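Local coordinates for protein succinylglutamate desuccinylase/aspartoacylase (Shewanella frigidimarina, PDB 3LWU) that binds a zinc ion and is probably a hydrolase of the succinylglutamate desuccinylase/aspartoacylase family, acting on ester bonds, at residues 145-150 and 236-241; 44-49 and 83-88; 321-326 and 370-375. One frame throughout, in Å; residues are numbered along the deposited sequence.

Contact 1 (145-150 and 236-241)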
loop_
_atom_site.group_PDB
_atom_site.type_symbol
_atom_site.label_atom_id
_atom_site.label_comp_id
_atom_site.label_asym_id
_atom_site.label_seq_id
_atom_site.Cartn_x
_atom_site.Cartn_y
_atom_site.Cartn_z
ATOM N N GLU A 145 -33.835 34.576 -14.124
ATOM C CA GLU A 145 -32.750 35.445 -13.661
ATOM C C GLU A 145 -32.282 35.004 -12.304
ATOM O O GLU A 145 -31.101 35.044 -12.025
ATOM C CB GLU A 145 -33.168 36.925 -13.617
ATOM C CG GLU A 145 -33.409 37.586 -15.003
ATOM C CD GLU A 145 -32.236 37.403 -15.995
ATOM O OE1 GLU A 145 -31.145 36.956 -15.582
ATOM O OE2 GLU A 145 -32.402 37.709 -17.200
ATOM N N LEU A 146 -33.214 34.579 -11.458
ATOM C CA LEU A 146 -32.869 34.122 -10.128
ATOM C C LEU A 146 -31.959 32.896 -10.223
ATOM O O LEU A 146 -30.935 32.835 -9.550
ATOM C CB LEU A 146 -34.121 33.764 -9.349
ATOM C CG LEU A 146 -33.983 33.355 -7.887
ATOM C CD1 LEU A 146 -33.741 34.582 -7.054
ATOM C CD2 LEU A 146 -35.270 32.658 -7.435
ATOM N N PHE A 147 -32.345 31.932 -11.058
ATOM C CA PHE A 147 -31.512 30.754 -11.298
ATOM C C PHE A 147 -30.118 31.131 -11.828
ATOM O O PHE A 147 -29.107 30.564 -11.362
ATOM C CB PHE A 147 -32.196 29.719 -12.218
ATOM C CG PHE A 147 -33.594 29.276 -11.752
ATOM C CD1 PHE A 147 -33.977 29.348 -10.407
ATOM C CD2 PHE A 147 -34.519 28.775 -12.680
ATOM C CE1 PHE A 147 -35.256 28.943 -10.003
ATOM C CE2 PHE A 147 -35.804 28.364 -12.274
ATOM C CZ PHE A 147 -36.166 28.451 -10.931
ATOM N N CYS A 148 -30.042 32.089 -12.749
ATOM C CA CYS A 148 -28.744 32.542 -13.262
ATOM C C CYS A 148 -27.876 33.164 -12.173
ATOM O O CYS A 148 -26.683 32.851 -12.066
ATOM C CB CYS A 148 -28.923 33.544 -14.392
ATOM S SG CYS A 148 -27.372 34.226 -14.996
ATOM N N ALA A 149 -28.453 34.042 -11.344
ATOM C CA ALA A 149 -27.678 34.630 -10.231
ATOM C C ALA A 149 -27.170 33.564 -9.261
ATOM O O ALA A 149 -26.007 33.567 -8.843
ATOM C CB ALA A 149 -28.489 35.653 -9.478
ATOM N N TYR A 150 -28.055 32.639 -8.916
ATOM C CA TYR A 150 -27.739 31.571 -7.989
ATOM C C TYR A 150 -26.618 30.691 -8.506
ATOM O O TYR A 150 -25.788 30.286 -7.734
ATOM C CB TYR A 150 -28.972 30.713 -7.722
ATOM C CG TYR A 150 -28.945 29.908 -6.442
ATOM C CD1 TYR A 150 -29.028 30.537 -5.212
ATOM C CD2 TYR A 150 -28.916 28.523 -6.462
ATOM C CE1 TYR A 150 -29.024 29.811 -4.013
ATOM C CE2 TYR A 150 -28.918 27.780 -5.265
ATOM C CZ TYR A 150 -28.969 28.440 -4.055
ATOM O OH TYR A 150 -29.002 27.756 -2.881
ATOM N N CYS A 236 -28.162 19.742 -3.799
ATOM C CA CYS A 236 -28.655 20.222 -2.504
ATOM C C CYS A 236 -28.959 21.705 -2.482
ATOM O O CYS A 236 -30.039 22.092 -2.046
ATOM C CB CYS A 236 -27.705 19.875 -1.363
ATOM S SG CYS A 236 -27.872 18.134 -0.812
ATOM N N PRO A 237 -28.022 22.547 -2.945
ATOM C CA PRO A 237 -28.329 23.982 -2.881
ATOM C C PRO A 237 -29.561 24.328 -3.664
ATOM O O PRO A 237 -30.350 25.198 -3.218
ATOM C CB PRO A 237 -27.101 24.637 -3.520
ATOM C CG PRO A 237 -26.030 23.594 -3.464
ATOM C CD PRO A 237 -26.749 22.302 -3.627
ATOM N N TRP A 238 -29.753 23.672 -4.821
ATOM C CA TRP A 238 -30.946 23.940 -5.615
ATOM C C TRP A 238 -32.210 23.410 -4.951
ATOM O O TRP A 238 -33.237 24.069 -5.003
ATOM C CB TRP A 238 -30.823 23.421 -7.044
ATOM C CG TRP A 238 -29.756 24.112 -7.838
ATOM C CD1 TRP A 238 -28.494 23.677 -8.030
ATOM C CD2 TRP A 238 -29.867 25.340 -8.537
ATOM N NE1 TRP A 238 -27.796 24.560 -8.796
ATOM C CE2 TRP A 238 -28.624 25.599 -9.120
ATOM C CE3 TRP A 238 -30.902 26.253 -8.729
ATOM C CZ2 TRP A 238 -28.379 26.725 -9.893
ATOM C CZ3 TRP A 238 -30.652 27.379 -9.491
ATOM C CH2 TRP A 238 -29.402 27.593 -10.070
ATOM N N TRP A 239 -32.122 22.235 -4.318
ATOM C CA TRP A 239 -33.255 21.638 -3.577
ATOM C C TRP A 239 -33.654 22.573 -2.450
ATOM O O TRP A 239 -34.839 22.893 -2.279
ATOM C CB TRP A 239 -32.877 20.249 -3.012
ATOM C CG TRP A 239 -34.072 19.322 -2.794
ATOM C CD1 TRP A 239 -35.401 19.690 -2.695
ATOM C CD2 TRP A 239 -34.048 17.878 -2.656
ATOM N NE1 TRP A 239 -36.185 18.578 -2.497
ATOM C CE2 TRP A 239 -35.392 17.455 -2.466
ATOM C CE3 TRP A 239 -33.021 16.907 -2.648
ATOM C CZ2 TRP A 239 -35.743 16.090 -2.309
ATOM C CZ3 TRP A 239 -33.378 15.549 -2.471
ATOM C CH2 TRP A 239 -34.730 15.165 -2.311
ATOM N N GLN A 240 -32.651 23.054 -1.712
ATOM C CA GLN A 240 -32.867 24.005 -0.615
ATOM C C GLN A 240 -33.569 25.258 -1.106
ATOM O O GLN A 240 -34.547 25.686 -0.490
ATOM C CB GLN A 240 -31.556 24.430 0.052
ATOM C CG GLN A 240 -30.897 23.406 0.943
ATOM C CD GLN A 240 -29.374 23.669 1.061
ATOM O OE1 GLN A 240 -28.922 24.835 0.973
ATOM N NE2 GLN A 240 -28.578 22.586 1.216
ATOM N N LEU A 241 -33.073 25.836 -2.205
ATOM C CA LEU A 241 -33.647 27.077 -2.748
ATOM C C LEU A 241 -35.109 26.859 -3.096
ATOM O O LEU A 241 -35.960 27.655 -2.736
ATOM C CB LEU A 241 -32.889 27.557 -3.977
ATOM C CG LEU A 241 -33.448 28.750 -4.753
ATOM C CD1 LEU A 241 -33.566 29.996 -3.898
ATOM C CD2 LEU A 241 -32.559 29.039 -5.944
#
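Tyr150 turns an edge of its ring to the indole of Trp238 and a face to Leu241. Against Trp238, CD2 of the tyrosine stands over the face of the six-membered ring, 3.7 Å from CZ3 of Trp238, with the planes at 71°, a T-shaped pair. Leu241 instead offers a methyl to the tyrosine's own face; its CD2 sits 3.7 Å from the centroid of the Tyr150 ring, almost on the normal, a clear CH-pi contact. With CG anti to the backbone N (chi1 -159°), the tyrosine ring extends across to helix 230-247 and its OH gives a hydrogen bond to Pro237 O at 2.9 Å. That donor stands above the carbonyl plane, while Leu241 N reaches the same oxygen from the other face, so Pro237 O serves the helix and the tyrosine together. This is helix-helix packing inside the catalytic domain: segments 145-150 of helix 143-160 and 236-241 of helix 230-247 run roughly antiparallel, at 142°, their axes approaching to 12.2 Å, a separation bridged by the large aromatic side chains. Trp134 of helix 131-138 adds a second edge-to-face partner for Tyr150. At the rim of the indole, Trp238 CH2 comes 3.3 Å from Phe147 O, near the indole plane, and CZ3 of Trp238 lies 3.9 Å from Phe147 CB. The Phe147 ring in turn meets Phe252 edge-to-face.

Contact 2 (44-49 and 83-88)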
loop_
_atom_site.group_PDB
_atom_site.type_symbol
_atom_site.label_atom_id
_atom_site.label_comp_id
_atom_site.label_asym_id
_atom_site.label_seq_id
_atom_site.Cartn_x
_atom_site.Cartn_y
_atom_site.Cartn_z
ATOM N N TYR A 44 -13.856 17.534 -22.993
ATOM C CA TYR A 44 -14.418 17.502 -24.323
ATOM C C TYR A 44 -15.741 18.224 -24.231
ATOM O O TYR A 44 -16.543 17.971 -23.324
ATOM C CB TYR A 44 -14.669 16.049 -24.777
ATOM C CG TYR A 44 -13.412 15.238 -24.911
ATOM C CD1 TYR A 44 -12.602 15.365 -26.022
ATOM C CD2 TYR A 44 -12.998 14.377 -23.902
ATOM C CE1 TYR A 44 -11.405 14.607 -26.155
ATOM C CE2 TYR A 44 -11.789 13.633 -24.019
ATOM C CZ TYR A 44 -11.013 13.759 -25.157
ATOM O OH TYR A 44 -9.869 13.013 -25.311
ATOM N N SER A 45 -15.975 19.107 -25.180
ATOM C CA SER A 45 -17.187 19.893 -25.188
ATOM C C SER A 45 -17.902 19.799 -26.537
ATOM O O SER A 45 -17.300 20.081 -27.564
ATOM C CB SER A 45 -16.841 21.349 -24.842
ATOM O OG SER A 45 -17.986 22.155 -25.023
ATOM N N PHE A 46 -19.165 19.353 -26.530
ATOM C CA PHE A 46 -20.012 19.431 -27.710
ATOM C C PHE A 46 -20.894 20.656 -27.538
ATOM O O PHE A 46 -21.776 20.685 -26.685
ATOM C CB PHE A 46 -20.887 18.171 -27.867
ATOM C CG PHE A 46 -20.125 16.915 -28.318
ATOM C CD1 PHE A 46 -19.425 16.160 -27.428
ATOM C CD2 PHE A 46 -20.149 16.508 -29.632
ATOM C CE1 PHE A 46 -18.724 15.040 -27.855
ATOM C CE2 PHE A 46 -19.494 15.398 -30.054
ATOM C CZ PHE A 46 -18.769 14.662 -29.170
HETATM N N MSE A 47 -20.648 21.682 -28.327
HETATM C CA MSE A 47 -21.388 22.949 -28.209
HETATM C C MSE A 47 -22.808 22.750 -28.594
HETATM O O MSE A 47 -23.050 22.174 -29.625
HETATM C CB MSE A 47 -20.915 23.945 -29.232
HETATM C CG MSE A 47 -19.836 24.852 -28.799
HETATM SE SE MSE A 47 -19.688 26.090 -30.328
HETATM C CE MSE A 47 -17.716 25.930 -30.234
ATOM N N GLY A 48 -23.741 23.283 -27.823
ATOM C CA GLY A 48 -25.131 23.261 -28.217
ATOM C C GLY A 48 -25.422 24.352 -29.243
ATOM O O GLY A 48 -24.829 25.397 -29.187
ATOM N N SER A 49 -26.319 24.074 -30.185
ATOM C CA SER A 49 -26.742 25.030 -31.228
ATOM C C SER A 49 -27.887 25.952 -30.795
ATOM O O SER A 49 -28.174 26.904 -31.485
ATOM C CB SER A 49 -27.152 24.278 -32.521
ATOM O OG SER A 49 -28.094 23.239 -32.266
ATOM N N TYR A 83 -25.733 12.862 -33.613
ATOM C CA TYR A 83 -26.956 13.480 -33.113
ATOM C C TYR A 83 -26.769 14.987 -33.120
ATOM O O TYR A 83 -25.645 15.474 -33.035
ATOM C CB TYR A 83 -27.291 12.991 -31.697
ATOM C CG TYR A 83 -27.725 11.552 -31.665
ATOM C CD1 TYR A 83 -28.998 11.196 -32.055
ATOM C CD2 TYR A 83 -26.870 10.537 -31.259
ATOM C CE1 TYR A 83 -29.417 9.891 -32.046
ATOM C CE2 TYR A 83 -27.295 9.194 -31.271
ATOM C CZ TYR A 83 -28.572 8.908 -31.666
ATOM O OH TYR A 83 -29.055 7.646 -31.710
ATOM N N GLN A 84 -27.866 15.725 -33.275
ATOM C CA GLN A 84 -27.798 17.163 -33.209
ATOM C C GLN A 84 -27.873 17.639 -31.754
ATOM O O GLN A 84 -28.910 17.469 -31.081
ATOM C CB GLN A 84 -28.920 17.784 -34.023
ATOM C CG GLN A 84 -28.960 19.285 -33.905
ATOM C CD GLN A 84 -29.812 19.891 -34.969
ATOM O OE1 GLN A 84 -31.052 19.814 -34.928
ATOM N NE2 GLN A 84 -29.158 20.514 -35.939
ATOM N N VAL A 85 -26.789 18.267 -31.289
ATOM C CA VAL A 85 -26.662 18.693 -29.921
ATOM C C VAL A 85 -27.254 20.098 -29.779
ATOM O O VAL A 85 -26.778 21.056 -30.388
ATOM C CB VAL A 85 -25.178 18.644 -29.463
ATOM C CG1 VAL A 85 -25.047 19.049 -27.993
ATOM C CG2 VAL A 85 -24.586 17.215 -29.648
ATOM N N LEU A 86 -28.303 20.206 -28.981
ATOM C CA LEU A 86 -28.986 21.486 -28.766
ATOM C C LEU A 86 -28.383 22.221 -27.572
ATOM O O LEU A 86 -28.204 23.451 -27.624
ATOM C CB LEU A 86 -30.484 21.278 -28.571
ATOM C CG LEU A 86 -31.227 20.578 -29.725
ATOM C CD1 LEU A 86 -32.703 20.370 -29.348
ATOM C CD2 LEU A 86 -31.096 21.360 -31.046
ATOM N N GLY A 87 -28.060 21.481 -26.513
ATOM C CA GLY A 87 -27.477 22.081 -25.326
ATOM C C GLY A 87 -26.044 21.656 -25.135
ATOM O O GLY A 87 -25.664 20.561 -25.546
ATOM N N ASP A 88 -25.246 22.493 -24.491
ATOM C CA ASP A 88 -23.831 22.170 -24.285
ATOM C C ASP A 88 -23.691 20.842 -23.520
ATOM O O ASP A 88 -24.417 20.604 -22.548
ATOM C CB ASP A 88 -23.106 23.291 -23.501
ATOM C CG ASP A 88 -22.855 24.547 -24.320
ATOM O OD1 ASP A 88 -22.971 24.563 -25.571
ATOM O OD2 ASP A 88 -22.471 25.547 -23.683
#
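Gly48 N gives a nearly straight hydrogen bond, 174° at the hydrogen, to Asp88 OD1 at 2.7 Å, and the carboxylate receives it on the lone pair turned away from its other oxygen. One residue on, Ser49 grips Val85 O twice: its N lies 3.1 Å from that oxygen, and its OG, at 3.2 Å, approaches from above the carbonyl plane. The hydroxyl can double back beside its own N-H because chi1 is 51°, which sets OG between the backbone N and the carbonyl carbon. Between these bonds the backbones are in close contact, Gly48 CA lying 3.1 Å from Leu86 O; the absence of a side chain at Gly48 lets the chains come this near. On the inner side, Val85 CG2 packs 4.2 Å from Phe46 CB, and the Phe46 ring continues onto Met77 and Leu80 of helix 68-80. Farther out, backbone hydrogen bonds join Leu86 to Glu50 and Gln84 to Ala292, while Phe46 pairs with Ile89, where strand 89-92 begins. The contact thus lies at the end of the antiparallel pair 38-46 and 89-92: the chain leaving strand 38-46 crosses the loop that leads from helix 68-80 into strand 89-92, its neighbour in the sheet.

Contact 3 (321-326 and 370-375)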
loop_
_atom_site.group_PDB
_atom_site.type_symbol
_atom_site.label_atom_id
_atom_site.label_comp_id
_atom_site.label_asym_id
_atom_site.label_seq_id
_atom_site.Cartn_x
_atom_site.Cartn_y
_atom_site.Cartn_z
ATOM N N ILE A 321 -14.330 -16.658 1.554
ATOM C CA ILE A 321 -15.677 -16.445 1.146
ATOM C C ILE A 321 -16.007 -16.884 -0.280
ATOM O O ILE A 321 -15.342 -16.483 -1.251
ATOM C CB ILE A 321 -16.031 -14.958 1.248
ATOM C CG1 ILE A 321 -15.764 -14.455 2.665
ATOM C CG2 ILE A 321 -17.546 -14.739 0.894
ATOM C CD1 ILE A 321 -16.668 -15.107 3.699
ATOM N N GLU A 322 -17.061 -17.701 -0.364
ATOM C CA GLU A 322 -17.718 -17.969 -1.631
ATOM C C GLU A 322 -19.022 -17.168 -1.712
ATOM O O GLU A 322 -19.889 -17.245 -0.842
ATOM C CB GLU A 322 -17.982 -19.469 -1.862
ATOM C CG GLU A 322 -18.515 -19.740 -3.289
ATOM C CD GLU A 322 -18.419 -21.195 -3.728
ATOM O OE1 GLU A 322 -17.706 -21.992 -3.091
ATOM O OE2 GLU A 322 -19.074 -21.534 -4.726
ATOM N N TYR A 323 -19.117 -16.353 -2.762
ATOM C CA TYR A 323 -20.237 -15.443 -2.966
ATOM C C TYR A 323 -21.303 -16.202 -3.734
ATOM O O TYR A 323 -21.176 -16.364 -4.918
ATOM C CB TYR A 323 -19.778 -14.158 -3.702
ATOM C CG TYR A 323 -18.795 -13.365 -2.851
ATOM C CD1 TYR A 323 -19.232 -12.530 -1.847
ATOM C CD2 TYR A 323 -17.422 -13.501 -3.030
ATOM C CE1 TYR A 323 -18.344 -11.841 -1.042
ATOM C CE2 TYR A 323 -16.541 -12.838 -2.235
ATOM C CZ TYR A 323 -16.997 -12.011 -1.239
ATOM O OH TYR A 323 -16.094 -11.365 -0.421
ATOM N N CYS A 324 -22.311 -16.726 -3.047
ATOM C CA CYS A 324 -23.342 -17.533 -3.687
ATOM C C CYS A 324 -24.400 -16.697 -4.362
ATOM O O CYS A 324 -24.917 -17.080 -5.384
ATOM C CB CYS A 324 -24.052 -18.423 -2.659
ATOM S SG CYS A 324 -22.933 -19.468 -1.832
ATOM N N ALA A 325 -24.784 -15.576 -3.773
ATOM C CA ALA A 325 -25.918 -14.823 -4.323
ATOM C C ALA A 325 -25.422 -13.968 -5.455
ATOM O O ALA A 325 -24.505 -13.154 -5.273
ATOM C CB ALA A 325 -26.564 -13.946 -3.265
ATOM N N SER A 326 -26.062 -14.100 -6.605
ATOM C CA SER A 326 -25.766 -13.256 -7.774
ATOM C C SER A 326 -26.218 -11.814 -7.599
ATOM O O SER A 326 -27.345 -11.542 -7.186
ATOM C CB SER A 326 -26.498 -13.810 -9.007
ATOM O OG SER A 326 -26.026 -15.098 -9.338
ATOM N N ALA A 370 -11.800 -12.585 -1.721
ATOM C CA ALA A 370 -12.393 -13.758 -1.125
ATOM C C ALA A 370 -11.856 -14.004 0.269
ATOM O O ALA A 370 -12.256 -14.989 0.868
ATOM C CB ALA A 370 -12.149 -14.972 -1.986
ATOM N N SER A 371 -10.980 -13.148 0.803
ATOM C CA SER A 371 -10.569 -13.268 2.221
ATOM C C SER A 371 -10.991 -12.048 3.010
ATOM O O SER A 371 -10.694 -10.910 2.630
ATOM C CB SER A 371 -9.065 -13.472 2.362
ATOM O OG SER A 371 -8.363 -12.692 1.445
ATOM N N VAL A 372 -11.689 -12.277 4.112
ATOM C CA VAL A 372 -12.239 -11.183 4.900
ATOM C C VAL A 372 -11.934 -11.295 6.392
ATOM O O VAL A 372 -11.626 -12.355 6.911
ATOM C CB VAL A 372 -13.755 -11.073 4.663
ATOM C CG1 VAL A 372 -14.041 -11.033 3.163
ATOM C CG2 VAL A 372 -14.564 -12.211 5.396
ATOM N N LEU A 373 -12.057 -10.174 7.078
ATOM C CA LEU A 373 -11.942 -10.123 8.509
ATOM C C LEU A 373 -13.346 -10.096 9.079
ATOM O O LEU A 373 -14.346 -9.885 8.362
ATOM C CB LEU A 373 -11.164 -8.871 8.917
ATOM C CG LEU A 373 -9.706 -8.649 8.479
ATOM C CD1 LEU A 373 -9.541 -8.369 7.004
ATOM C CD2 LEU A 373 -9.096 -7.487 9.314
ATOM N N GLN A 374 -13.446 -10.271 10.388
ATOM C CA GLN A 374 -14.663 -9.946 11.062
ATOM C C GLN A 374 -14.931 -8.455 10.851
ATOM O O GLN A 374 -14.050 -7.588 11.046
ATOM C CB GLN A 374 -14.584 -10.313 12.535
ATOM C CG GLN A 374 -15.912 -10.131 13.268
ATOM C CD GLN A 374 -15.876 -10.584 14.692
ATOM O OE1 GLN A 374 -14.855 -10.511 15.348
ATOM N NE2 GLN A 374 -17.012 -11.021 15.197
ATOM N N GLY A 375 -16.154 -8.161 10.417
ATOM C CA GLY A 375 -16.564 -6.818 10.031
ATOM C C GLY A 375 -16.317 -6.366 8.588
ATOM O O GLY A 375 -16.816 -5.323 8.201
#
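Ile321 N donates to Ala370 O at 2.7 Å, with 155° at the hydrogen. Beside this backbone bond the side chains of Ile321 and Val372 cross at about a right angle, CG1 of the isoleucine meeting CG2 of the valine at 3.7 Å. A chi1 of -51° at Val372 sets that methyl between the backbone N and the carbonyl carbon, where CD1 of Ile321 also reaches it. These residues join strand 319-323 to the short strand 371-372, an outermost strand, within this chain, of a four-stranded antiparallel sheet, and a further backbone bond links Val372 to Gly319. Tyr323 lies over the same patch: Ile321 CG2 rests on one face of its ring, offset toward the rim, and Tyr323 OH comes 4.1 Å from Val372 CG1. That hydroxyl is hydrogen-bonded to Ser369 O, which ties the end of the ring to the chain just before Ala370, and the ring also stacks with His366. Cutting Val372 back to an alanine would probably leave Ile321 CG1 and CD1 without the methyls they pack on and open a gap beside Leu378. Outside this apolar layer, Ala370 N bonds to Glu267 of the second subunit, and Ser371 O takes a hydrogen bond from Lys103 of that same neighbouring chain.

How the contacts relate
Contact 1 and contact 3 are buried, whereas contact 2 is only partly so, and the chemistry follows. Between helices, contact 1 relies on large aromatic groups; contact 2, where the chain leaving a strand meets a loop near the surface, is held by backbone and small polar bonds, with Val85 and Phe46 as its apolar side; contact 3 sets a sheet bond beside branched aliphatics. No two share a helix or strand. Contacts 1 and 2 lie nearer each other, their centres about 24 Å apart, while contact 3 has its centre about 45 Å from either of theirs, across the chain's centre. Contact 1 is untouched by other subunits, contact 2 meets one through Tyr44, and contact 3 borders two. All three lie away from the zinc site.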